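Local coordinates for protein 223aa long hypothetical arylmalonate decarboxylase (Sulfolobus tokodaii, PDB 2DGD) that is of unknown function but probably acts as an arylmalonate decarboxylase-like lyase that removes carbon dioxide from a malonate-type substrate, at residues A[153-158]-A[184-189]; A[17-22]-A[178-183]; A[26-31]-A[214-219]; A[5-10]-A[66-71]; A[120-125]-A[137-142]. All coordinates share one frame; numbering follows the deposited sequence.

Contact 1: residues A[153-158]-A[184-189]; sequences TPIFTI and TYEAVQ
The flat carboxylate of Glu186 is met by Ile155 CD1, which touches the bent glutamate chain at both its ends, lying 3.5 Å from Glu186 CB as well as from Glu186 OE2, while Glu186 OE1 sits in plane at the edge of the Tyr185 ring. One face of that ring carries Gln189 NE2, 3.6 Å above the plane and shifted toward the rim. The same nitrogen bonds to Tyr185 O (2.8 Å), approaching from above the carbonyl plane. Glu186 is bent at its second torsion (chi2 85°), which turns CD out of line with the start of the chain, and the whole side chain crosses Ile155 at about a right angle. Its polar end is held by Tyr21, whose OH bonds to OE1.

Beyond this point the contact is apolar. The Ala187 methyl rests on the turn Ile155-Ile158: Ala187 CB is 3.7 Å from Ile158 CG2 and 3.6 Å from Ile155 O. Ile158 CD1 reaches more distantly toward Thr184 CG2, at 4.2 Å.

Ile158, Thr184 and Val188 all also touch Ile177 of strand 174-177. With the methyl of Ala187 as a point of contact, helices 155-163 and 187-195 lie together beside that strand, an arrangement of the layered alpha/beta fold with a parallel sheet.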
# COMPACT_ATOMS: atom_id res chain seq x y z
N THR A 153 15.26 24.81 -14.41
CA THR A 153 16.07 23.66 -14.78
C THR A 153 15.48 22.33 -14.35
O THR A 153 15.24 22.09 -13.16
CB THR A 153 17.48 23.79 -14.21
OG1 THR A 153 18.02 25.07 -14.55
CG2 THR A 153 18.38 22.69 -14.78
N PRO A 154 15.25 21.43 -15.32
CA PRO A 154 14.69 20.09 -15.11
C PRO A 154 15.61 19.18 -14.30
O PRO A 154 16.83 19.30 -14.34
CB PRO A 154 14.51 19.57 -16.54
CG PRO A 154 14.37 20.80 -17.34
CD PRO A 154 15.40 21.71 -16.75
N ILE A 155 15.00 18.25 -13.57
CA ILE A 155 15.73 17.31 -12.74
C ILE A 155 16.92 16.69 -13.47
O ILE A 155 18.06 16.81 -13.03
CB ILE A 155 14.82 16.18 -12.27
CG1 ILE A 155 13.74 16.75 -11.35
CG2 ILE A 155 15.64 15.11 -11.56
CD1 ILE A 155 12.73 15.73 -10.86
N PHE A 156 16.65 16.04 -14.60
CA PHE A 156 17.72 15.39 -15.33
C PHE A 156 18.68 16.30 -16.07
O PHE A 156 19.73 15.85 -16.51
CB PHE A 156 17.14 14.32 -16.24
CG PHE A 156 16.64 13.13 -15.48
CD1 PHE A 156 17.53 12.30 -14.81
CD2 PHE A 156 15.27 12.88 -15.36
CE1 PHE A 156 17.08 11.23 -14.03
CE2 PHE A 156 14.81 11.82 -14.58
CZ PHE A 156 15.71 11.00 -13.91
N THR A 157 18.35 17.57 -16.21
CA THR A 157 19.27 18.48 -16.85
C THR A 157 20.38 18.70 -15.82
O THR A 157 21.56 18.81 -16.16
CB THR A 157 18.62 19.82 -17.19
OG1 THR A 157 17.74 19.65 -18.30
CG2 THR A 157 19.66 20.85 -17.52
N ILE A 158 19.97 18.76 -14.56
CA ILE A 158 20.91 18.95 -13.45
C ILE A 158 21.69 17.66 -13.31
O ILE A 158 22.88 17.67 -13.03
CB ILE A 158 20.16 19.21 -12.12
CG1 ILE A 158 19.44 20.57 -12.19
CG2 ILE A 158 21.14 19.14 -10.95
CD1 ILE A 158 18.58 20.86 -10.99
N THR A 184 16.93 20.89 -6.42
CA THR A 184 17.76 19.69 -6.45
C THR A 184 17.25 18.50 -5.66
O THR A 184 17.90 17.47 -5.60
CB THR A 184 19.17 20.03 -5.97
OG1 THR A 184 19.08 20.73 -4.72
CG2 THR A 184 19.88 20.91 -6.98
N TYR A 185 16.07 18.63 -5.06
CA TYR A 185 15.52 17.55 -4.25
C TYR A 185 15.63 16.15 -4.88
O TYR A 185 16.07 15.21 -4.23
CB TYR A 185 14.06 17.84 -3.91
CG TYR A 185 13.47 16.83 -2.97
CD1 TYR A 185 12.48 15.93 -3.38
CD2 TYR A 185 13.94 16.73 -1.66
CE1 TYR A 185 11.98 14.98 -2.51
CE2 TYR A 185 13.44 15.78 -0.78
CZ TYR A 185 12.46 14.91 -1.22
OH TYR A 185 11.97 13.97 -0.35
N GLU A 186 15.22 16.02 -6.14
CA GLU A 186 15.29 14.73 -6.82
C GLU A 186 16.66 14.45 -7.45
O GLU A 186 17.27 13.42 -7.18
CB GLU A 186 14.21 14.63 -7.92
CG GLU A 186 12.78 14.73 -7.44
CD GLU A 186 12.29 16.17 -7.29
OE1 GLU A 186 11.13 16.36 -6.84
OE2 GLU A 186 13.05 17.11 -7.62
N ALA A 187 17.12 15.38 -8.28
CA ALA A 187 18.40 15.24 -8.97
C ALA A 187 19.50 14.71 -8.04
O ALA A 187 20.19 13.75 -8.36
CB ALA A 187 18.82 16.57 -9.56
N VAL A 188 19.64 15.34 -6.89
CA VAL A 188 20.64 14.95 -5.92
C VAL A 188 20.50 13.50 -5.45
O VAL A 188 21.50 12.84 -5.16
CB VAL A 188 20.61 15.96 -4.74
CG1 VAL A 188 21.06 15.33 -3.48
CG2 VAL A 188 21.50 17.14 -5.08
N GLN A 189 19.28 12.98 -5.38
CA GLN A 189 19.08 11.59 -4.95
C GLN A 189 19.56 10.62 -6.01
O GLN A 189 20.21 9.62 -5.70
CB GLN A 189 17.61 11.33 -4.66
CG GLN A 189 17.05 12.12 -3.51
CD GLN A 189 15.58 11.84 -3.27
OE1 GLN A 189 15.18 10.71 -2.98
NE2 GLN A 189 14.75 12.88 -3.39

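Contact 2: residues A[17-22]-A[178-183]; sequences AGMEYD and ACTALS
Ser183 and Asp22 supply the one hydrogen bond between the segments: Ser183 OG donates to Asp22 OD2 over 2.8 Å, arriving from above the carboxylate plane (39° out of it). With its OG anti to the backbone N (chi1 174°), Ser183 turns the hydroxyl toward helix 19-26, where it also lies obliquely against the Tyr21 ring. The carboxylate has further donors, and both of its oxygens take N-H groups. Asp22 OD1 accepts from Thr184 N and Asn203 ND2, and Asp22 OD2 from Tyr185 N. An alanine in place of Asp22 would probably leave the Ser183 hydroxyl, the Thr184 and Tyr185 N-H groups and Asn203 ND2 without this acceptor.

Backbone carbonyls form a second class of contact. Gly18 CA points a C-H at Ala181 O, 3.4 Å away, and having no side chain it allows the loop to approach. Thr180 O lies near Met19 CB but makes its hydrogen bond to Asn203 ND2.

Apolar packing completes the interface. Met19, a selenomethionine, slants across Thr180, with Met19 CE 3.6 Å from Thr180 CG2 and Met19 SE 3.8 Å from Thr180 CB. The Thr180 hydroxyl turns to Gly73 O instead.

Helix 19-26 follows a strand of one parallel sheet, and loop 178-183 follows a strand of the other. Such a meeting of the two halves is consistent with the aspartate/glutamate racemase-like fold, whose active site lies between them.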
# COMPACT_ATOMS: atom_id res chain seq x y z
N ALA A 17 12.58 30.37 -7.75
CA ALA A 17 11.39 29.53 -7.73
C ALA A 17 11.68 28.08 -7.38
O ALA A 17 10.79 27.24 -7.42
CB ALA A 17 10.67 29.61 -9.07
N GLY A 18 12.92 27.79 -7.01
CA GLY A 18 13.27 26.42 -6.69
C GLY A 18 13.47 26.08 -5.22
O GLY A 18 13.18 24.96 -4.80
N MSE A 19 13.94 27.04 -4.44
CA MSE A 19 14.20 26.79 -3.03
C MSE A 19 12.99 26.47 -2.17
O MSE A 19 13.05 25.59 -1.32
CB MSE A 19 14.98 27.96 -2.42
CG MSE A 19 15.26 27.78 -0.94
SE MSE A 19 16.60 28.95 -0.21
CE MSE A 19 17.77 27.61 0.55
N GLU A 20 11.89 27.19 -2.36
CA GLU A 20 10.70 26.95 -1.56
C GLU A 20 10.21 25.53 -1.77
O GLU A 20 9.80 24.85 -0.82
CB GLU A 20 9.63 27.97 -1.91
CG GLU A 20 10.01 29.38 -1.48
CD GLU A 20 9.18 30.45 -2.13
OE1 GLU A 20 9.14 30.49 -3.37
OE2 GLU A 20 8.56 31.26 -1.41
N TYR A 21 10.25 25.07 -3.01
CA TYR A 21 9.81 23.71 -3.33
C TYR A 21 10.70 22.69 -2.63
O TYR A 21 10.21 21.78 -1.96
CB TYR A 21 9.86 23.49 -4.84
CG TYR A 21 9.63 22.06 -5.25
CD1 TYR A 21 8.33 21.53 -5.35
CD2 TYR A 21 10.71 21.22 -5.54
CE1 TYR A 21 8.13 20.20 -5.72
CE2 TYR A 21 10.51 19.89 -5.91
CZ TYR A 21 9.22 19.39 -6.00
OH TYR A 21 9.05 18.08 -6.38
N ASP A 22 12.02 22.83 -2.78
CA ASP A 22 12.97 21.92 -2.14
C ASP A 22 12.75 21.87 -0.63
O ASP A 22 12.63 20.79 -0.05
CB ASP A 22 14.41 22.36 -2.41
CG ASP A 22 14.93 21.89 -3.75
OD1 ASP A 22 16.06 22.25 -4.11
OD2 ASP A 22 14.20 21.14 -4.44
N ALA A 178 25.94 24.19 -6.70
CA ALA A 178 25.68 25.55 -6.22
C ALA A 178 24.37 26.20 -6.66
O ALA A 178 23.75 25.79 -7.63
CB ALA A 178 26.85 26.45 -6.60
N CYS A 179 23.97 27.22 -5.90
CA CYS A 179 22.77 28.02 -6.11
C CYS A 179 21.47 27.41 -5.58
O CYS A 179 21.12 26.27 -5.90
CB CYS A 179 22.58 28.39 -7.59
SG CYS A 179 21.66 29.96 -7.81
N THR A 180 20.77 28.20 -4.77
CA THR A 180 19.52 27.78 -4.16
C THR A 180 18.34 27.91 -5.10
O THR A 180 17.24 27.48 -4.76
CB THR A 180 19.22 28.58 -2.89
OG1 THR A 180 19.08 29.97 -3.23
CG2 THR A 180 20.32 28.41 -1.87
N ALA A 181 18.56 28.49 -6.27
CA ALA A 181 17.47 28.65 -7.25
C ALA A 181 17.16 27.31 -7.94
O ALA A 181 16.07 27.10 -8.47
CB ALA A 181 17.83 29.69 -8.28
N LEU A 182 18.14 26.40 -7.94
CA LEU A 182 17.96 25.09 -8.53
C LEU A 182 17.18 24.19 -7.58
O LEU A 182 17.47 24.13 -6.39
CB LEU A 182 19.31 24.44 -8.82
CG LEU A 182 20.15 24.92 -10.00
CD1 LEU A 182 21.49 24.20 -9.99
CD2 LEU A 182 19.41 24.65 -11.31
N SER A 183 16.18 23.49 -8.11
CA SER A 183 15.42 22.56 -7.30
C SER A 183 16.17 21.24 -7.45
O SER A 183 16.06 20.56 -8.48
CB SER A 183 14.01 22.42 -7.84
OG SER A 183 13.32 21.41 -7.13

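Contact 3: residues A[26-31]-A[214-219]; sequences MAPEGV and LKIKAK
Ile216 meets Pro28 and Val31 with the two branches that leave its CB. That atom is the fork. From it CG2 lies anti to the backbone N and runs against the proline ring, 3.6 Å from Pro28 CG, with Val31 CG2 a little farther off. The other branch starts with CG1 beside the backbone N (chi1 -60°) and continues extended, bringing the tip, Ile216 CD1, to 4.0 Å from Val31 CG2. One isoleucine therefore serves two partners. Its side chain lies at about a right angle to Pro28 and slants across Val31.

The proline ring also touches the next two residues. Pro28 CB is 3.9 Å from Lys217 O, and Pro28 CG is 4.3 Å from Ala218 CB, a looser touch at the margin. The contact is mainly apolar. Within the first segment Pro28 O accepts from Val31 N (3.1 Å), closing a type II turn in which Gly30 takes the positive phi usual at its third position. On the other side Lys215, also at positive phi, ends a helix in a Schellman motif, with Ile216 N bonded to Leu211 O.

A neighbouring subunit, the fifth, borders the contact: Asp194 of that subunit accepts from Lys217 N, and its Tyr190 bonds to Glu29. Within the chain, the turn that carries helix 19-26 into strand 31-38 lies against the segment that leaves helix 202-214, with Val31 and Leu214 both touching Ile8 of strand 6-13.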
# COMPACT_ATOMS: atom_id res chain seq x y z
N MSE A 26 11.58 18.65 1.72
CA MSE A 26 12.48 18.14 2.75
C MSE A 26 11.92 18.30 4.15
O MSE A 26 12.35 17.63 5.09
CB MSE A 26 13.83 18.85 2.66
CG MSE A 26 14.49 18.73 1.31
SE MSE A 26 16.19 19.64 1.21
CE MSE A 26 15.60 21.42 0.80
N ALA A 27 10.96 19.20 4.31
CA ALA A 27 10.38 19.45 5.62
C ALA A 27 9.71 18.21 6.18
O ALA A 27 8.82 17.64 5.56
CB ALA A 27 9.37 20.58 5.53
N PRO A 28 10.15 17.75 7.37
CA PRO A 28 9.54 16.57 7.97
C PRO A 28 8.16 16.95 8.50
O PRO A 28 7.84 18.14 8.58
CB PRO A 28 10.52 16.19 9.07
CG PRO A 28 11.12 17.48 9.46
CD PRO A 28 11.35 18.16 8.13
N GLU A 29 7.36 15.96 8.86
CA GLU A 29 6.01 16.23 9.35
C GLU A 29 5.93 17.12 10.58
O GLU A 29 6.59 16.86 11.59
CB GLU A 29 5.31 14.92 9.66
CG GLU A 29 3.98 14.78 8.98
CD GLU A 29 2.94 14.22 9.90
OE1 GLU A 29 3.24 13.22 10.60
OE2 GLU A 29 1.82 14.78 9.93
N GLY A 30 5.12 18.17 10.50
CA GLY A 30 4.98 19.07 11.62
C GLY A 30 5.84 20.30 11.45
O GLY A 30 5.83 21.20 12.29
N VAL A 31 6.60 20.33 10.36
CA VAL A 31 7.47 21.46 10.08
C VAL A 31 6.90 22.24 8.91
O VAL A 31 6.42 21.65 7.94
CB VAL A 31 8.90 20.99 9.71
CG1 VAL A 31 9.82 22.17 9.49
CG2 VAL A 31 9.45 20.12 10.80
N LEU A 214 17.57 23.16 15.18
CA LEU A 214 16.26 23.02 15.80
C LEU A 214 16.09 21.67 16.48
O LEU A 214 15.23 21.50 17.35
CB LEU A 214 15.15 23.19 14.77
CG LEU A 214 15.01 24.55 14.09
CD1 LEU A 214 13.81 24.51 13.17
CD2 LEU A 214 14.85 25.63 15.14
N LYS A 215 16.93 20.72 16.09
CA LYS A 215 16.90 19.36 16.62
C LYS A 215 15.65 18.61 16.18
O LYS A 215 14.83 18.20 17.00
CB LYS A 215 17.00 19.35 18.14
CG LYS A 215 18.42 19.56 18.65
CD LYS A 215 19.28 18.32 18.46
CE LYS A 215 20.61 18.64 17.77
NZ LYS A 215 21.40 19.71 18.44
N ILE A 216 15.51 18.45 14.87
CA ILE A 216 14.38 17.75 14.30
C ILE A 216 14.94 16.65 13.39
O ILE A 216 15.67 16.94 12.44
CB ILE A 216 13.48 18.71 13.47
CG1 ILE A 216 12.94 19.82 14.37
CG2 ILE A 216 12.35 17.95 12.84
CD1 ILE A 216 12.17 20.89 13.64
N LYS A 217 14.62 15.40 13.70
CA LYS A 217 15.10 14.28 12.90
C LYS A 217 14.62 14.41 11.46
O LYS A 217 13.48 14.80 11.21
CB LYS A 217 14.59 12.95 13.49
CG LYS A 217 14.71 11.74 12.57
CD LYS A 217 16.15 11.32 12.36
CE LYS A 217 16.58 10.27 13.37
NZ LYS A 217 15.79 9.01 13.19
N ALA A 218 15.48 14.08 10.51
CA ALA A 218 15.11 14.17 9.11
C ALA A 218 16.13 13.54 8.18
O ALA A 218 17.33 13.56 8.46
CB ALA A 218 14.89 15.64 8.72
N LYS A 219 15.65 12.99 7.08
CA LYS A 219 16.51 12.37 6.09
C LYS A 219 16.61 13.24 4.84
O LYS A 219 15.77 13.16 3.95
CB LYS A 219 15.99 10.98 5.71
CG LYS A 219 16.81 10.34 4.59
CD LYS A 219 16.51 8.86 4.39
CE LYS A 219 17.49 8.24 3.38
NZ LYS A 219 17.36 6.74 3.26

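Contact 4: residues A[5-10]-A[66-71]; sequences RGRIGV and VSDIII
Val66 O is the first bump, and the bent side chain of Arg7 is the hollow that receives it. Arg7 CB is 3.1 Å from Val66 O; chi2 (-146°) brings Arg7 CD to the same oxygen as well, at 3.3 Å, and the bend at chi3 (-121°) then sets NE. The guanidinium has Val66 O at its edge, near its plane; a water in that plane accepts from Arg7 NE and bonds weakly to Val66 O.

Gly9 provides the second hollow. It has no side chain, and the Ser67 hydroxyl fills the place one would take, OG lying 3.1 Å from Gly9 CA and bonded to Leu63 O. On the other face of the sheet the isoleucines interlock. Ile8 CG2 pushes against Ile71 CD1 at 3.7 Å, while Ile8 and Ile69 lie side by side, pointing the same way. Val10 extends this face, its CG2 near Ile71 CB.

Strands 6-10 and 69-71 run parallel, their axes 34° apart. Gly9 joins both neighbours of Ile70: Gly9 N bonds to Ile69 O (2.9 Å) and Ile71 N to Gly9 O (2.8 Å). Asp68 straddles Arg7, its N donating to Arg7 O while OD2 accepts from Arg7 N on the anti lone pair (2.7 Å).

The chemistry is therefore mixed. One face is lined by branched apolar side chains, and a carboxylate stands in for a backbone acceptor. Arg7 and Asp68 are near, but their charges are not paired: Arg7 NE stays 5.6 Å from Asp68 OD2, so any attraction is probably of longer range.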
# COMPACT_ATOMS: atom_id res chain seq x y z
N ARG A 5 5.99 21.23 15.15
CA ARG A 5 7.29 20.61 15.34
C ARG A 5 8.40 21.64 15.10
O ARG A 5 9.49 21.55 15.67
CB ARG A 5 7.43 19.46 14.37
CG ARG A 5 8.55 18.50 14.69
CD ARG A 5 8.47 17.32 13.77
NE ARG A 5 9.39 16.25 14.13
CZ ARG A 5 9.50 15.12 13.44
NH1 ARG A 5 10.36 14.19 13.83
NH2 ARG A 5 8.75 14.93 12.36
N GLY A 6 8.11 22.63 14.27
CA GLY A 6 9.09 23.65 13.98
C GLY A 6 8.69 24.50 12.79
O GLY A 6 7.97 24.04 11.90
N ARG A 7 9.14 25.75 12.79
CA ARG A 7 8.84 26.69 11.72
C ARG A 7 10.12 27.30 11.21
O ARG A 7 10.85 27.95 11.96
CB ARG A 7 7.90 27.78 12.22
CG ARG A 7 6.53 27.27 12.63
CD ARG A 7 5.48 28.31 12.31
NE ARG A 7 4.74 28.75 13.49
CZ ARG A 7 3.52 28.33 13.80
NH1 ARG A 7 2.92 28.79 14.88
NH2 ARG A 7 2.89 27.46 13.01
N ILE A 8 10.41 27.09 9.93
CA ILE A 8 11.62 27.62 9.33
C ILE A 8 11.34 28.80 8.40
O ILE A 8 10.60 28.68 7.42
CB ILE A 8 12.37 26.52 8.54
CG1 ILE A 8 12.70 25.35 9.47
CG2 ILE A 8 13.65 27.08 7.93
CD1 ILE A 8 13.34 24.18 8.78
N GLY A 9 11.92 29.94 8.73
CA GLY A 9 11.74 31.11 7.90
C GLY A 9 12.84 31.15 6.86
O GLY A 9 13.95 30.69 7.11
N VAL A 10 12.54 31.69 5.68
CA VAL A 10 13.54 31.77 4.64
C VAL A 10 13.44 33.09 3.86
O VAL A 10 12.37 33.48 3.39
CB VAL A 10 13.44 30.56 3.67
CG1 VAL A 10 12.07 30.50 3.05
CG2 VAL A 10 14.50 30.66 2.58
N VAL A 66 7.24 34.40 13.21
CA VAL A 66 6.74 33.08 12.81
C VAL A 66 7.85 32.05 12.69
O VAL A 66 7.57 30.85 12.55
CB VAL A 66 6.04 33.10 11.44
CG1 VAL A 66 4.86 34.01 11.47
CG2 VAL A 66 7.02 33.51 10.36
N SER A 67 9.10 32.50 12.75
CA SER A 67 10.24 31.60 12.60
C SER A 67 10.92 31.12 13.88
O SER A 67 11.04 31.85 14.85
CB SER A 67 11.30 32.26 11.72
OG SER A 67 10.76 32.62 10.46
N ASP A 68 11.37 29.87 13.84
CA ASP A 68 12.10 29.29 14.95
C ASP A 68 13.58 29.49 14.61
O ASP A 68 14.44 29.55 15.48
CB ASP A 68 11.80 27.80 15.08
CG ASP A 68 10.51 27.53 15.80
OD1 ASP A 68 10.35 28.08 16.91
OD2 ASP A 68 9.66 26.77 15.29
N ILE A 69 13.84 29.59 13.31
CA ILE A 69 15.18 29.81 12.80
C ILE A 69 14.99 30.36 11.40
O ILE A 69 13.95 30.14 10.78
CB ILE A 69 16.00 28.50 12.75
CG1 ILE A 69 17.47 28.83 12.47
CG2 ILE A 69 15.47 27.58 11.66
CD1 ILE A 69 18.39 27.66 12.64
N ILE A 70 15.99 31.09 10.89
CA ILE A 70 15.88 31.68 9.57
C ILE A 70 17.03 31.32 8.66
O ILE A 70 18.18 31.26 9.08
CB ILE A 70 15.78 33.23 9.68
CG1 ILE A 70 14.45 33.60 10.33
CG2 ILE A 70 15.93 33.86 8.31
CD1 ILE A 70 14.23 35.07 10.49
N ILE A 71 16.71 31.07 7.40
CA ILE A 71 17.71 30.71 6.39
C ILE A 71 17.82 31.88 5.44
O ILE A 71 16.81 32.38 4.94
CB ILE A 71 17.28 29.48 5.56
CG1 ILE A 71 17.17 28.24 6.45
CG2 ILE A 71 18.27 29.25 4.43
CD1 ILE A 71 16.66 27.02 5.71
O HOH W 1 5.80 30.92 15.42

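Contact 5: residues A[120-125]-A[137-142]; sequences ERTLEE and VGYDGL
Thr122, which is buried, and Tyr139 form the inner part of this contact. Thr122 has OG1 anti to the carbonyl carbon (chi1 -63°), which puts CG2 anti to the backbone N, 3.9 Å from Tyr139 CD2 and a little farther from Asp140 O. Next to it Gly141 turns its alpha carbon to the helix, CA standing 4.0 Å from Thr122 OG1. A side chain at this glycine would run into the hydroxyl, so its absence allows the strand to pass close. The hydroxyl itself is engaged by Thr115 OG1 of strand 110-115, which ties Thr122 to the preceding strand.

The other side is open to solvent, though its distances are no longer. Leu123 is exposed, and it reaches the ring by one methyl alone: Leu123 CD2 comes to 3.5 Å from Tyr139 OH and 3.9 Å from Tyr139 CE2. The ring projects from the strand with CG between the backbone N and the carbonyl carbon (chi1 54°). An alanine in place of Tyr139 would probably open a gap beside Thr122 CG2 and leave the Leu123 methyl without its partner, more open to water.

Helix 120-125 and strand 137-141 run at 145° to each other, with their axes 8.4 Å apart, as parts of the beta-alpha-beta crossover from strand 110-115 to strand 135-141. Asp140 points away from the helix.

Chemically, then, helix and strand meet through methyls, a ring and an alpha carbon. The Thr122 hydroxyl and the Asp140 carboxylate, bonded to Gly141 N and His165 NE2, have other partners, which suggests cohesion mainly by apolar packing.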
# COMPACT_ATOMS: atom_id res chain seq x y z
N GLU A 120 32.62 32.47 -16.51
CA GLU A 120 33.22 33.43 -15.60
C GLU A 120 32.82 33.19 -14.15
O GLU A 120 33.67 32.93 -13.31
CB GLU A 120 32.82 34.85 -16.01
CG GLU A 120 33.12 35.20 -17.48
CD GLU A 120 32.54 34.18 -18.47
OE1 GLU A 120 31.31 33.92 -18.43
OE2 GLU A 120 33.31 33.63 -19.31
N ARG A 121 31.53 33.26 -13.87
CA ARG A 121 31.07 33.06 -12.51
C ARG A 121 31.37 31.67 -11.96
O ARG A 121 31.68 31.52 -10.78
CB ARG A 121 29.57 33.36 -12.42
CG ARG A 121 29.13 33.69 -11.02
CD ARG A 121 27.67 34.07 -10.98
NE ARG A 121 27.21 34.23 -9.60
CZ ARG A 121 25.95 34.48 -9.25
NH1 ARG A 121 25.63 34.61 -7.97
NH2 ARG A 121 25.02 34.59 -10.20
N THR A 122 31.29 30.64 -12.80
CA THR A 122 31.60 29.28 -12.35
C THR A 122 33.06 29.24 -11.93
O THR A 122 33.44 28.53 -11.00
CB THR A 122 31.39 28.24 -13.47
OG1 THR A 122 30.01 28.22 -13.85
CG2 THR A 122 31.80 26.84 -12.99
N LEU A 123 33.89 30.01 -12.62
CA LEU A 123 35.30 30.06 -12.32
C LEU A 123 35.53 30.70 -10.95
O LEU A 123 36.45 30.32 -10.23
CB LEU A 123 36.04 30.85 -13.40
CG LEU A 123 37.38 30.24 -13.80
CD1 LEU A 123 38.32 30.20 -12.59
CD2 LEU A 123 37.15 28.84 -14.35
N GLU A 124 34.70 31.68 -10.60
CA GLU A 124 34.83 32.35 -9.31
C GLU A 124 34.42 31.44 -8.18
O GLU A 124 34.96 31.52 -7.09
CB GLU A 124 33.95 33.60 -9.26
CG GLU A 124 34.14 34.55 -10.42
CD GLU A 124 33.21 35.76 -10.33
OE1 GLU A 124 31.97 35.58 -10.35
OE2 GLU A 124 33.73 36.90 -10.24
N GLU A 125 33.43 30.59 -8.44
CA GLU A 125 32.91 29.65 -7.45
C GLU A 125 33.96 28.59 -7.17
O GLU A 125 34.16 28.18 -6.04
CB GLU A 125 31.64 28.97 -7.96
CG GLU A 125 30.86 28.22 -6.91
CD GLU A 125 30.17 29.15 -5.94
OE1 GLU A 125 29.74 30.23 -6.39
OE2 GLU A 125 30.04 28.80 -4.74
N VAL A 137 38.72 18.67 -8.43
CA VAL A 137 38.98 17.74 -9.52
C VAL A 137 38.21 18.01 -10.82
O VAL A 137 38.48 17.37 -11.84
CB VAL A 137 38.68 16.30 -9.07
CG1 VAL A 137 39.51 15.97 -7.85
CG2 VAL A 137 37.20 16.15 -8.75
N GLY A 138 37.27 18.95 -10.80
CA GLY A 138 36.53 19.25 -12.01
C GLY A 138 35.30 20.10 -11.78
O GLY A 138 34.85 20.24 -10.64
N TYR A 139 34.74 20.67 -12.85
CA TYR A 139 33.56 21.51 -12.72
C TYR A 139 32.91 21.83 -14.06
O TYR A 139 33.48 21.57 -15.12
CB TYR A 139 33.93 22.82 -12.04
CG TYR A 139 35.06 23.54 -12.71
CD1 TYR A 139 36.39 23.28 -12.35
CD2 TYR A 139 34.82 24.46 -13.73
CE1 TYR A 139 37.45 23.92 -13.00
CE2 TYR A 139 35.88 25.10 -14.38
CZ TYR A 139 37.19 24.83 -14.01
OH TYR A 139 38.22 25.47 -14.66
N ASP A 140 31.70 22.38 -14.00
CA ASP A 140 30.95 22.76 -15.20
C ASP A 140 29.73 23.56 -14.75
O ASP A 140 29.35 23.51 -13.58
CB ASP A 140 30.52 21.51 -15.98
CG ASP A 140 30.13 21.83 -17.43
OD1 ASP A 140 29.68 20.91 -18.15
OD2 ASP A 140 30.28 23.00 -17.85
N GLY A 141 29.13 24.30 -15.68
CA GLY A 141 27.96 25.10 -15.36
C GLY A 141 26.92 25.03 -16.46
O GLY A 141 27.24 24.64 -17.58
N LEU A 142 25.68 25.40 -16.15
CA LEU A 142 24.61 25.37 -17.14
C LEU A 142 24.63 26.61 -18.02
O LEU A 142 23.91 26.68 -19.00
CB LEU A 142 23.25 25.26 -16.44
CG LEU A 142 23.00 24.01 -15.60
CD1 LEU A 142 21.66 24.13 -14.89
CD2 LEU A 142 23.05 22.78 -16.48

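Overall arrangement
Contacts 1 and 2 form one continuous region, their centres 10 Å apart, joined where Glu186 OE1 meets Tyr21 OH at 2.7 Å. The side chain of Tyr21 is about 5 Å from a bound glycerol, which may mark a pocket. Contact 4 reaches this region through Met19 SE, 3.9 Å from Val10 CG2, and joins contact 3 where Arg5 N bonds to Gly30 O (2.9 Å); both touch the fifth subunit. Contact 5 touches contacts 1 and 2 through Leu142 but lies across the chain's centre from contacts 3 and 4, with centres about 32 Å away. The series thus runs from one parallel sheet to the other, contact 2 lying between.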